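Local coordinates for protein pectate lyase (Bacillus subtilis, PDB 5AMV) that cleaves the alpha-1,4-linked galacturonan of pectate by calcium-dependent elimination, giving oligosaccharides with an unsaturated uronate at the non-reducing end, at residues P167-T172 / K213-K218; L85-K90 / G104-A109; R206-S211 / Q220-Q225. All blocks are in the same frame, centred on the assembly; numbering follows the deposited sequence. Where two conformers were deposited one is given.

Contact 1 of 3, residues P167-T172 / K213-K218; sequences PQWDPT and KYYGRK
Trp-169 and Tyr-215 meet as an edge-to-face aromatic pair: the tyrosine turns its CD2-CE2 edge onto one face of the indole. The planes stand 63° apart, and CD2 of Tyr-215 sits over the middle of the indole, 3.3 Å from CE2 of Trp-169. CE2 of Tyr-215 follows further along the same face, 3.7 Å from CG of Trp-169. With its CG anti to the backbone N (chi1 174°), the tryptophan reaches out from strand 168-170 toward the hairpin. The backbone N of Pro-171 lies over the opposite face of the indole, offset toward the rim.

The aliphatic contact comes from Arg-217, whose CG, in one of the two conformers of this residue, touches the six-membered ring at its edge, close to the ring plane, 4.0 Å from CZ3 of Trp-169. Tyr-215 and Arg-217 belong to one tight beta hairpin: strands 213-214 and 217-218 are joined by a type I' turn, closed by the bond from Arg-217 N to Tyr-214 O (3.0 Å). Both hairpin residues therefore bear on the same indole, one over its face and one at its rim. Were Trp-169 an alanine, the Tyr-215 edge would probably face a gap and CG of Arg-217 would be likely to lose its lateral support.

The polar ends are held by others. The hydroxyl of Tyr-215 hydrogen-bonds to the carbonyl of Leu-89 in helix 85-92. Past CG, Arg-217 bends at chi2 and chi3, and in this conformer its NH2 bonds to Asn-178 OD1 and, weakly, to a carboxylate oxygen of the bound galacturonate; Arg-217 and Asn-178 both line the glycan pocket.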
loop_
_atom_site.group_PDB
_atom_site.type_symbol
_atom_site.label_atom_id
_atom_site.label_comp_id
_atom_site.label_asym_id
_atom_site.label_seq_id
_atom_site.Cartn_x
_atom_site.Cartn_y
_atom_site.Cartn_z
ATOM N N PRO A 167 -1.957 -6.079 -17.358
ATOM C CA PRO A 167 -0.648 -5.524 -17.026
ATOM C C PRO A 167 0.110 -5.055 -18.270
ATOM O O PRO A 167 0.045 -5.699 -19.322
ATOM C CB PRO A 167 0.103 -6.728 -16.409
ATOM C CG PRO A 167 -0.872 -7.771 -16.121
ATOM C CD PRO A 167 -2.138 -7.459 -16.884
ATOM N N GLN A 168 0.827 -3.941 -18.109
ATOM C CA GLN A 168 1.623 -3.361 -19.174
ATOM C C GLN A 168 3.031 -3.961 -19.193
ATOM O O GLN A 168 3.655 -4.071 -18.147
ATOM C CB GLN A 168 1.723 -1.869 -18.973
ATOM C CG GLN A 168 2.432 -1.131 -20.097
ATOM C CD GLN A 168 2.661 0.333 -19.718
ATOM O OE1 GLN A 168 3.179 0.623 -18.646
ATOM N NE2 GLN A 168 2.234 1.246 -20.572
ATOM N N TRP A 169 3.533 -4.332 -20.369
ATOM C CA TRP A 169 4.937 -4.718 -20.488
ATOM C C TRP A 169 5.824 -3.469 -20.505
ATOM O O TRP A 169 5.602 -2.541 -21.320
ATOM C CB TRP A 169 5.132 -5.551 -21.773
ATOM C CG TRP A 169 6.585 -5.878 -22.064
ATOM C CD1 TRP A 169 7.253 -5.559 -23.210
ATOM C CD2 TRP A 169 7.510 -6.594 -21.228
ATOM N NE1 TRP A 169 8.555 -6.035 -23.148
ATOM C CE2 TRP A 169 8.745 -6.666 -21.946
ATOM C CE3 TRP A 169 7.426 -7.204 -19.965
ATOM C CZ2 TRP A 169 9.871 -7.336 -21.451
ATOM C CZ3 TRP A 169 8.561 -7.877 -19.457
ATOM C CH2 TRP A 169 9.776 -7.921 -20.197
ATOM N N ASP A 170 6.795 -3.432 -19.603
ATOM C CA ASP A 170 7.799 -2.349 -19.582
ATOM C C ASP A 170 9.180 -2.973 -19.690
ATOM O O ASP A 170 9.729 -3.436 -18.696
ATOM C CB ASP A 170 7.708 -1.540 -18.299
ATOM C CG ASP A 170 8.552 -0.250 -18.360
ATOM O OD1 ASP A 170 9.386 -0.093 -19.308
ATOM O OD2 ASP A 170 8.370 0.616 -17.470
ATOM N N PRO A 171 9.746 -3.006 -20.907
ATOM C CA PRO A 171 11.018 -3.746 -21.112
ATOM C C PRO A 171 12.244 -3.066 -20.468
ATOM O O PRO A 171 13.281 -3.714 -20.300
ATOM C CB PRO A 171 11.161 -3.777 -22.640
ATOM C CG PRO A 171 10.432 -2.549 -23.093
ATOM C CD PRO A 171 9.250 -2.370 -22.152
ATOM N N THR A 172 12.103 -1.802 -20.080
ATOM C CA THR A 172 13.225 -1.080 -19.458
ATOM C C THR A 172 13.145 -1.044 -17.927
ATOM O O THR A 172 14.089 -0.616 -17.252
ATOM C CB THR A 172 13.389 0.326 -20.010
ATOM O OG1 THR A 172 12.209 1.094 -19.778
ATOM C CG2 THR A 172 13.684 0.270 -21.495
ATOM N N LYS A 213 4.785 -16.733 -16.625
ATOM C CA LYS A 213 5.853 -15.805 -16.966
ATOM C C LYS A 213 5.842 -15.590 -18.468
ATOM O O LYS A 213 5.699 -16.543 -19.234
ATOM C CB LYS A 213 7.229 -16.369 -16.600
ATOM C CG LYS A 213 7.548 -16.383 -15.124
ATOM C CD LYS A 213 8.894 -17.056 -14.869
ATOM C CE LYS A 213 9.549 -16.358 -13.688
ATOM N NZ LYS A 213 10.734 -17.088 -13.159
ATOM N N TYR A 214 6.018 -14.343 -18.879
ATOM C CA TYR A 214 6.107 -14.018 -20.298
ATOM C C TYR A 214 7.379 -13.225 -20.471
ATOM O O TYR A 214 7.638 -12.306 -19.691
ATOM C CB TYR A 214 4.895 -13.185 -20.788
ATOM C CG TYR A 214 3.547 -13.854 -20.653
ATOM C CD1 TYR A 214 3.340 -15.160 -21.114
ATOM C CD2 TYR A 214 2.467 -13.166 -20.088
ATOM C CE1 TYR A 214 2.086 -15.767 -21.007
ATOM C CE2 TYR A 214 1.224 -13.759 -19.958
ATOM C CZ TYR A 214 1.035 -15.055 -20.418
ATOM O OH TYR A 214 -0.203 -15.623 -20.282
ATOM N N TYR A 215 8.184 -13.596 -21.480
ATOM C CA TYR A 215 9.515 -13.013 -21.655
ATOM C C TYR A 215 10.364 -13.290 -20.406
ATOM O O TYR A 215 11.216 -12.482 -20.015
ATOM C CB TYR A 215 9.440 -11.502 -21.902
ATOM C CG TYR A 215 8.411 -10.991 -22.916
ATOM C CD1 TYR A 215 8.127 -11.678 -24.118
ATOM C CD2 TYR A 215 7.756 -9.776 -22.690
ATOM C CE1 TYR A 215 7.178 -11.172 -25.030
ATOM C CE2 TYR A 215 6.828 -9.264 -23.594
ATOM C CZ TYR A 215 6.554 -9.964 -24.754
ATOM O OH TYR A 215 5.645 -9.414 -25.629
ATOM N N GLY A 216 10.082 -14.428 -19.782
ATOM C CA GLY A 216 10.730 -14.830 -18.548
ATOM C C GLY A 216 10.374 -14.058 -17.284
ATOM O O GLY A 216 11.015 -14.278 -16.247
ATOM N N ARG A 217 9.351 -13.186 -17.365
ATOM C CA ARG A 217 9.002 -12.303 -16.249
ATOM C C ARG A 217 7.569 -12.577 -15.776
ATOM O O ARG A 217 6.656 -12.749 -16.587
ATOM C CB ARG A 217 9.166 -10.810 -16.619
ATOM C CG ARG A 217 10.577 -10.331 -17.090
ATOM C CD ARG A 217 11.680 -10.413 -15.989
ATOM N NE ARG A 217 11.506 -9.487 -14.861
ATOM C CZ ARG A 217 12.179 -9.583 -13.711
ATOM N NH1 ARG A 217 13.060 -10.561 -13.532
ATOM N NH2 ARG A 217 11.980 -8.716 -12.727
ATOM N N LYS A 218 7.391 -12.618 -14.446
ATOM C CA LYS A 218 6.081 -12.823 -13.796
ATOM C C LYS A 218 5.058 -11.910 -14.441
ATOM O O LYS A 218 5.297 -10.711 -14.497
ATOM C CB LYS A 218 6.163 -12.460 -12.293
ATOM C CG LYS A 218 4.908 -12.836 -11.464
ATOM C CD LYS A 218 4.771 -12.003 -10.155
ATOM C CE LYS A 218 5.273 -12.692 -8.863
ATOM N NZ LYS A 218 4.912 -11.952 -7.535
#

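Contact 2 of 3, residues L85-K90 / G104-A109; sequences LDKYLK and GTQEEA
Tyr-88 and Glu-107 both carry CG anti to the backbone N (chi1 -177° and 173°), which runs the two side chains side by side in the same direction out of their helices. Glu-107 then bends at chi2, and its carboxylate oxygen OE1 comes within 2.7 Å of OH of Tyr-88. The hydroxyl donates to OE1, arriving nearly along the C-O axis of that oxygen, which lies by the ring edge, close to the ring plane. The hydroxyl in turn accepts from Trp-169 N, while the other carboxylate oxygen, OE2, is shared by Arg-110 and Gln-168 NE2. The buried acid is thus gripped at both oxygens, and the nearby arginine would probably favour its charged form.

Nearer the backbone of Tyr-88, its CD2 rests against CB of Gln-106 at 3.9 Å and against the backbone O of Gln-106 at 3.7 Å. Gln-106 folds back at chi2, laying its amide beside helix 85-92, where CD of Gln-106 touches CB of Lys-87 at 3.7 Å. That amide is pinned beyond the contact: NE2 bonds to Glu-82 O and OE1 to Asp-84 N. The extended Lys-87 chain leads outward to solvent from there.

The axes of segments 85-90 and 105-109 come within 9.3 Å, their directions 131° apart: an oblique helix pair, more antiparallel than parallel, packing helix 85-92 onto the N-terminal end of helix 105-121, away from the calcium and glycan sites.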
loop_
_atom_site.group_PDB
_atom_site.type_symbol
_atom_site.label_atom_id
_atom_site.label_comp_id
_atom_site.label_asym_id
_atom_site.label_seq_id
_atom_site.Cartn_x
_atom_site.Cartn_y
_atom_site.Cartn_z
ATOM N N LEU A 85 -4.136 -10.920 -25.937
ATOM C CA LEU A 85 -2.848 -11.140 -25.236
ATOM C C LEU A 85 -1.813 -11.805 -26.166
ATOM O O LEU A 85 -0.664 -11.377 -26.218
ATOM C CB LEU A 85 -3.019 -11.928 -23.932
ATOM C CG LEU A 85 -1.747 -12.247 -23.143
ATOM C CD1 LEU A 85 -0.919 -10.962 -22.779
ATOM C CD2 LEU A 85 -2.048 -13.117 -21.894
ATOM N N ASP A 86 -2.206 -12.844 -26.901
ATOM C CA ASP A 86 -1.262 -13.483 -27.812
ATOM C C ASP A 86 -0.721 -12.504 -28.852
ATOM O O ASP A 86 0.487 -12.479 -29.077
ATOM C CB ASP A 86 -1.862 -14.764 -28.432
ATOM C CG ASP A 86 -1.859 -15.944 -27.438
ATOM O OD1 ASP A 86 -0.814 -16.167 -26.778
ATOM O OD2 ASP A 86 -2.896 -16.630 -27.276
ATOM N N LYS A 87 -1.574 -11.653 -29.428
ATOM C CA LYS A 87 -1.090 -10.643 -30.384
ATOM C C LYS A 87 -0.184 -9.610 -29.696
ATOM O O LYS A 87 0.822 -9.172 -30.270
ATOM C CB LYS A 87 -2.243 -9.952 -31.115
ATOM C CG LYS A 87 -2.977 -10.889 -32.085
ATOM C CD LYS A 87 -4.129 -10.147 -32.746
ATOM C CE LYS A 87 -5.004 -11.128 -33.561
ATOM N NZ LYS A 87 -6.126 -10.402 -34.214
ATOM N N TYR A 88 -0.518 -9.269 -28.446
ATOM C CA TYR A 88 0.273 -8.284 -27.710
ATOM C C TYR A 88 1.662 -8.873 -27.465
ATOM O O TYR A 88 2.688 -8.208 -27.683
ATOM C CB TYR A 88 -0.431 -7.998 -26.391
ATOM C CG TYR A 88 0.253 -6.945 -25.555
ATOM C CD1 TYR A 88 1.314 -7.271 -24.678
ATOM C CD2 TYR A 88 -0.162 -5.617 -25.642
ATOM C CE1 TYR A 88 1.913 -6.261 -23.887
ATOM C CE2 TYR A 88 0.425 -4.628 -24.858
ATOM C CZ TYR A 88 1.468 -4.961 -23.994
ATOM O OH TYR A 88 2.053 -3.963 -23.238
ATOM N N LEU A 89 1.705 -10.139 -27.050
ATOM C CA LEU A 89 2.985 -10.812 -26.775
ATOM C C LEU A 89 3.855 -10.878 -28.036
ATOM O O LEU A 89 5.077 -10.611 -27.975
ATOM C CB LEU A 89 2.719 -12.214 -26.235
ATOM C CG LEU A 89 2.183 -12.223 -24.790
ATOM C CD1 LEU A 89 1.786 -13.654 -24.358
ATOM C CD2 LEU A 89 3.207 -11.665 -23.805
ATOM N N LYS A 90 3.254 -11.238 -29.161
ATOM C CA LYS A 90 3.992 -11.210 -30.416
ATOM C C LYS A 90 4.453 -9.792 -30.794
ATOM O O LYS A 90 5.604 -9.582 -31.225
ATOM C CB LYS A 90 3.156 -11.792 -31.561
ATOM C CG LYS A 90 4.001 -12.107 -32.796
ATOM C CD LYS A 90 3.106 -12.823 -33.814
ATOM C CE LYS A 90 3.923 -13.394 -34.972
ATOM N NZ LYS A 90 3.952 -12.422 -36.078
ATOM N N GLY A 104 1.626 1.552 -30.653
ATOM C CA GLY A 104 0.894 0.971 -31.757
ATOM C C GLY A 104 -0.349 0.229 -31.284
ATOM O O GLY A 104 -0.711 0.286 -30.097
ATOM N N THR A 105 -0.944 -0.543 -32.199
ATOM C CA THR A 105 -2.297 -1.107 -32.058
ATOM C C THR A 105 -2.528 -1.879 -30.759
ATOM O O THR A 105 -3.496 -1.632 -30.026
ATOM C CB THR A 105 -2.576 -2.096 -33.199
ATOM O OG1 THR A 105 -2.205 -1.505 -34.454
ATOM C CG2 THR A 105 -4.047 -2.549 -33.219
ATOM N N GLN A 106 -1.661 -2.876 -30.523
ATOM C CA GLN A 106 -1.904 -3.756 -29.383
ATOM C C GLN A 106 -1.765 -3.058 -28.044
ATOM O O GLN A 106 -2.594 -3.272 -27.129
ATOM C CB GLN A 106 -1.078 -5.058 -29.429
ATOM C CG GLN A 106 -1.678 -6.141 -30.350
ATOM C CD GLN A 106 -3.115 -6.509 -29.994
ATOM O OE1 GLN A 106 -3.439 -6.713 -28.819
ATOM N NE2 GLN A 106 -3.971 -6.641 -31.015
ATOM N N GLU A 107 -0.754 -2.190 -27.922
ATOM C CA GLU A 107 -0.604 -1.423 -26.697
ATOM C C GLU A 107 -1.742 -0.426 -26.526
ATOM O O GLU A 107 -2.236 -0.254 -25.395
ATOM C CB GLU A 107 0.771 -0.713 -26.681
ATOM C CG GLU A 107 0.898 0.253 -25.486
ATOM C CD GLU A 107 0.826 -0.371 -24.112
ATOM O OE1 GLU A 107 0.878 -1.623 -23.979
ATOM O OE2 GLU A 107 0.759 0.450 -23.151
ATOM N N GLU A 108 -2.192 0.217 -27.626
ATOM C CA GLU A 108 -3.344 1.094 -27.519
ATOM C C GLU A 108 -4.564 0.334 -27.044
ATOM O O GLU A 108 -5.346 0.854 -26.263
ATOM C CB GLU A 108 -3.672 1.798 -28.846
ATOM C CG GLU A 108 -2.551 2.783 -29.232
ATOM C CD GLU A 108 -2.688 3.346 -30.636
ATOM O OE1 GLU A 108 -3.533 2.883 -31.421
ATOM O OE2 GLU A 108 -1.896 4.288 -30.913
ATOM N N ALA A 109 -4.755 -0.883 -27.548
ATOM C CA ALA A 109 -5.970 -1.627 -27.181
ATOM C C ALA A 109 -5.867 -2.111 -25.731
ATOM O O ALA A 109 -6.864 -2.140 -25.012
ATOM C CB ALA A 109 -6.177 -2.791 -28.116
#

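Contact 3 of 3, residues R206-S211 / Q220-Q225; sequences RPDSTS and QHHDGQ. With CA (calcium ion), chain C.
His-222 and Asp-208 join loop 206-211 to loop 220-225, the second of which carries the calcium ligand Asp-223, on this parallel beta-helix, the fold of polysaccharide lyase family 1. On the buried side the geometry is tight: ND1 of His-222 donates to OD1 of Asp-208 at 2.7 Å (N-H...O angle 151°), on the syn side of the carboxylate and within the imidazole plane. Ring and carboxylate are nearly coplanar, 28° apart. The backbone O of Arg-206 also lies at the ring edge, 3.1 Å from CE1 of His-222. NE2 of the histidine bonds to Asp-161, fixing the ring at both nitrogens, and OD2 of Asp-208 forms a salt bridge with Lys-218.

The side around Ser-211 is looser and joined by water. In one of the two conformers of Ser-211, its OG stands at the edge of the His-221 ring, 3.4 Å from CD2 of His-221. One water hydrogen-bonds to this OG and to OD1 of Asp-208, each at 2.9 Å, and accepts from His-221 N.

Next along the chain, Asp-223 binds the calcium ion, as do Asp-184 and Asp-227. Three waters lie 2.3 Å from the metal, and OD2 of Asp-223 coordinates it at 2.4 Å.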
loop_
_atom_site.group_PDB
_atom_site.type_symbol
_atom_site.label_atom_id
_atom_site.label_comp_id
_atom_site.label_asym_id
_atom_site.label_seq_id
_atom_site.Cartn_x
_atom_site.Cartn_y
_atom_site.Cartn_z
ATOM N N ARG A 206 -6.515 -14.893 -5.360
ATOM C CA ARG A 206 -5.692 -14.849 -6.575
ATOM C C ARG A 206 -4.208 -14.574 -6.251
ATOM O O ARG A 206 -3.618 -13.563 -6.685
ATOM C CB ARG A 206 -6.271 -13.850 -7.594
ATOM C CG ARG A 206 -7.581 -14.407 -8.205
ATOM C CD ARG A 206 -8.074 -13.624 -9.418
ATOM N NE ARG A 206 -8.691 -12.327 -9.074
ATOM C CZ ARG A 206 -9.441 -11.621 -9.933
ATOM N NH1 ARG A 206 -9.622 -12.071 -11.171
ATOM N NH2 ARG A 206 -9.999 -10.459 -9.591
ATOM N N PRO A 207 -3.589 -15.477 -5.458
ATOM C CA PRO A 207 -2.172 -15.276 -5.165
ATOM C C PRO A 207 -1.304 -15.286 -6.429
ATOM O O PRO A 207 -1.633 -15.955 -7.447
ATOM C CB PRO A 207 -1.830 -16.446 -4.224
ATOM C CG PRO A 207 -2.848 -17.559 -4.626
ATOM C CD PRO A 207 -4.110 -16.787 -4.982
ATOM N N ASP A 208 -0.191 -14.562 -6.369
ATOM C CA ASP A 208 0.707 -14.400 -7.499
ATOM C C ASP A 208 1.327 -15.685 -8.031
ATOM O O ASP A 208 1.737 -15.734 -9.200
ATOM C CB ASP A 208 1.846 -13.454 -7.131
ATOM C CG ASP A 208 1.391 -12.040 -6.926
ATOM O OD1 ASP A 208 0.217 -11.751 -7.225
ATOM O OD2 ASP A 208 2.219 -11.222 -6.470
ATOM N N SER A 209 1.401 -16.706 -7.167
ATOM C CA SER A 209 2.014 -17.997 -7.527
ATOM C C SER A 209 1.389 -18.613 -8.774
ATOM O O SER A 209 2.047 -19.367 -9.483
ATOM C CB SER A 209 1.903 -18.975 -6.352
ATOM O OG SER A 209 0.544 -19.175 -6.008
ATOM N N THR A 210 0.131 -18.265 -9.043
ATOM C CA THR A 210 -0.610 -18.844 -10.178
ATOM C C THR A 210 -0.387 -18.106 -11.496
ATOM O O THR A 210 -0.939 -18.524 -12.528
ATOM C CB THR A 210 -2.123 -18.870 -9.903
ATOM O OG1 THR A 210 -2.604 -17.541 -9.699
ATOM C CG2 THR A 210 -2.451 -19.718 -8.633
ATOM N N SER A 211 0.380 -17.015 -11.471
ATOM C CA SER A 211 0.622 -16.217 -12.680
ATOM C C SER A 211 1.731 -16.817 -13.559
ATOM O O SER A 211 2.772 -17.260 -13.047
ATOM C CB SER A 211 0.933 -14.757 -12.299
ATOM O OG SER A 211 -0.202 -14.167 -11.670
ATOM N N GLN A 220 2.495 -9.976 -13.700
ATOM C CA GLN A 220 2.060 -9.440 -12.412
ATOM C C GLN A 220 0.724 -8.700 -12.493
ATOM O O GLN A 220 0.619 -7.694 -13.174
ATOM C CB GLN A 220 3.143 -8.541 -11.829
ATOM C CG GLN A 220 2.782 -7.933 -10.481
ATOM C CD GLN A 220 2.515 -8.983 -9.386
ATOM O OE1 GLN A 220 1.381 -9.292 -9.041
ATOM N NE2 GLN A 220 3.589 -9.537 -8.854
ATOM N N HIS A 221 -0.275 -9.207 -11.758
ATOM C CA HIS A 221 -1.622 -8.605 -11.731
ATOM C C HIS A 221 -1.841 -7.637 -10.581
ATOM O O HIS A 221 -2.867 -6.939 -10.546
ATOM C CB HIS A 221 -2.688 -9.701 -11.636
ATOM C CG HIS A 221 -2.718 -10.601 -12.825
ATOM N ND1 HIS A 221 -3.293 -10.218 -14.017
ATOM C CD2 HIS A 221 -2.259 -11.869 -13.014
ATOM C CE1 HIS A 221 -3.173 -11.197 -14.900
ATOM N NE2 HIS A 221 -2.543 -12.213 -14.319
ATOM N N HIS A 222 -0.952 -7.665 -9.588
ATOM C CA HIS A 222 -1.063 -6.715 -8.468
ATOM C C HIS A 222 0.054 -5.715 -8.449
ATOM O O HIS A 222 1.144 -5.977 -8.975
ATOM C CB HIS A 222 -0.959 -7.496 -7.147
ATOM C CG HIS A 222 -2.028 -8.518 -6.990
ATOM N ND1 HIS A 222 -1.768 -9.868 -6.985
ATOM C CD2 HIS A 222 -3.370 -8.391 -6.870
ATOM C CE1 HIS A 222 -2.903 -10.532 -6.848
ATOM N NE2 HIS A 222 -3.885 -9.660 -6.759
ATOM N N ASP A 223 -0.172 -4.596 -7.782
ATOM C CA ASP A 223 0.860 -3.615 -7.505
ATOM C C ASP A 223 1.068 -3.508 -5.977
ATOM O O ASP A 223 1.383 -4.473 -5.309
ATOM C CB ASP A 223 0.438 -2.278 -8.125
ATOM C CG ASP A 223 1.630 -1.374 -8.440
ATOM O OD1 ASP A 223 2.628 -1.865 -9.010
ATOM O OD2 ASP A 223 1.562 -0.170 -8.129
ATOM N N GLY A 224 0.862 -2.306 -5.449
ATOM C CA GLY A 224 1.019 -2.059 -3.983
ATOM C C GLY A 224 -0.213 -2.318 -3.116
ATOM O O GLY A 224 -1.282 -2.673 -3.620
ATOM N N GLN A 225 -0.019 -2.200 -1.799
ATOM C CA GLN A 225 -1.086 -2.317 -0.812
ATOM C C GLN A 225 -1.434 -0.906 -0.341
ATOM O O GLN A 225 -2.559 -0.457 -0.539
ATOM C CB GLN A 225 -0.627 -3.221 0.349
ATOM C CG GLN A 225 -0.302 -4.594 -0.224
ATOM C CD GLN A 225 0.020 -5.578 0.875
ATOM O OE1 GLN A 225 1.023 -5.473 1.539
ATOM N NE2 GLN A 225 -0.873 -6.547 1.063
HETATM CA CA CA C . 1.192 1.693 -6.639
HETATM O O HOH W 1 -0.193 -11.719 -10.137
HETATM O O HOH W 2 3.489 1.799 -7.097
HETATM O O HOH W 3 1.531 3.969 -6.342
HETATM O O HOH W 4 -0.060 2.086 -8.582
#

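How the contacts relate
Contact 2 comes first along the chain and closes before contact 1 opens; contacts 1 and 3 then interleave, their segments alternating. All three lie on the same side of the chain's centre. Contact 1 is the middle piece, its centre about 13 Å from each of the others, whereas the centres of contacts 2 and 3 are about 21 Å apart and the two do not touch. A side chain of strand 168-170 reaches helix 105-121, and Tyr-214 packs on helix 85-92; a salt bridge joins hairpin 213-218 to loop 206-211. The contacts thus lead from the outlying helix pair, by way of the hairpin with its glycan-binding arginine, to the calcium-binding loop on the parallel beta-helix.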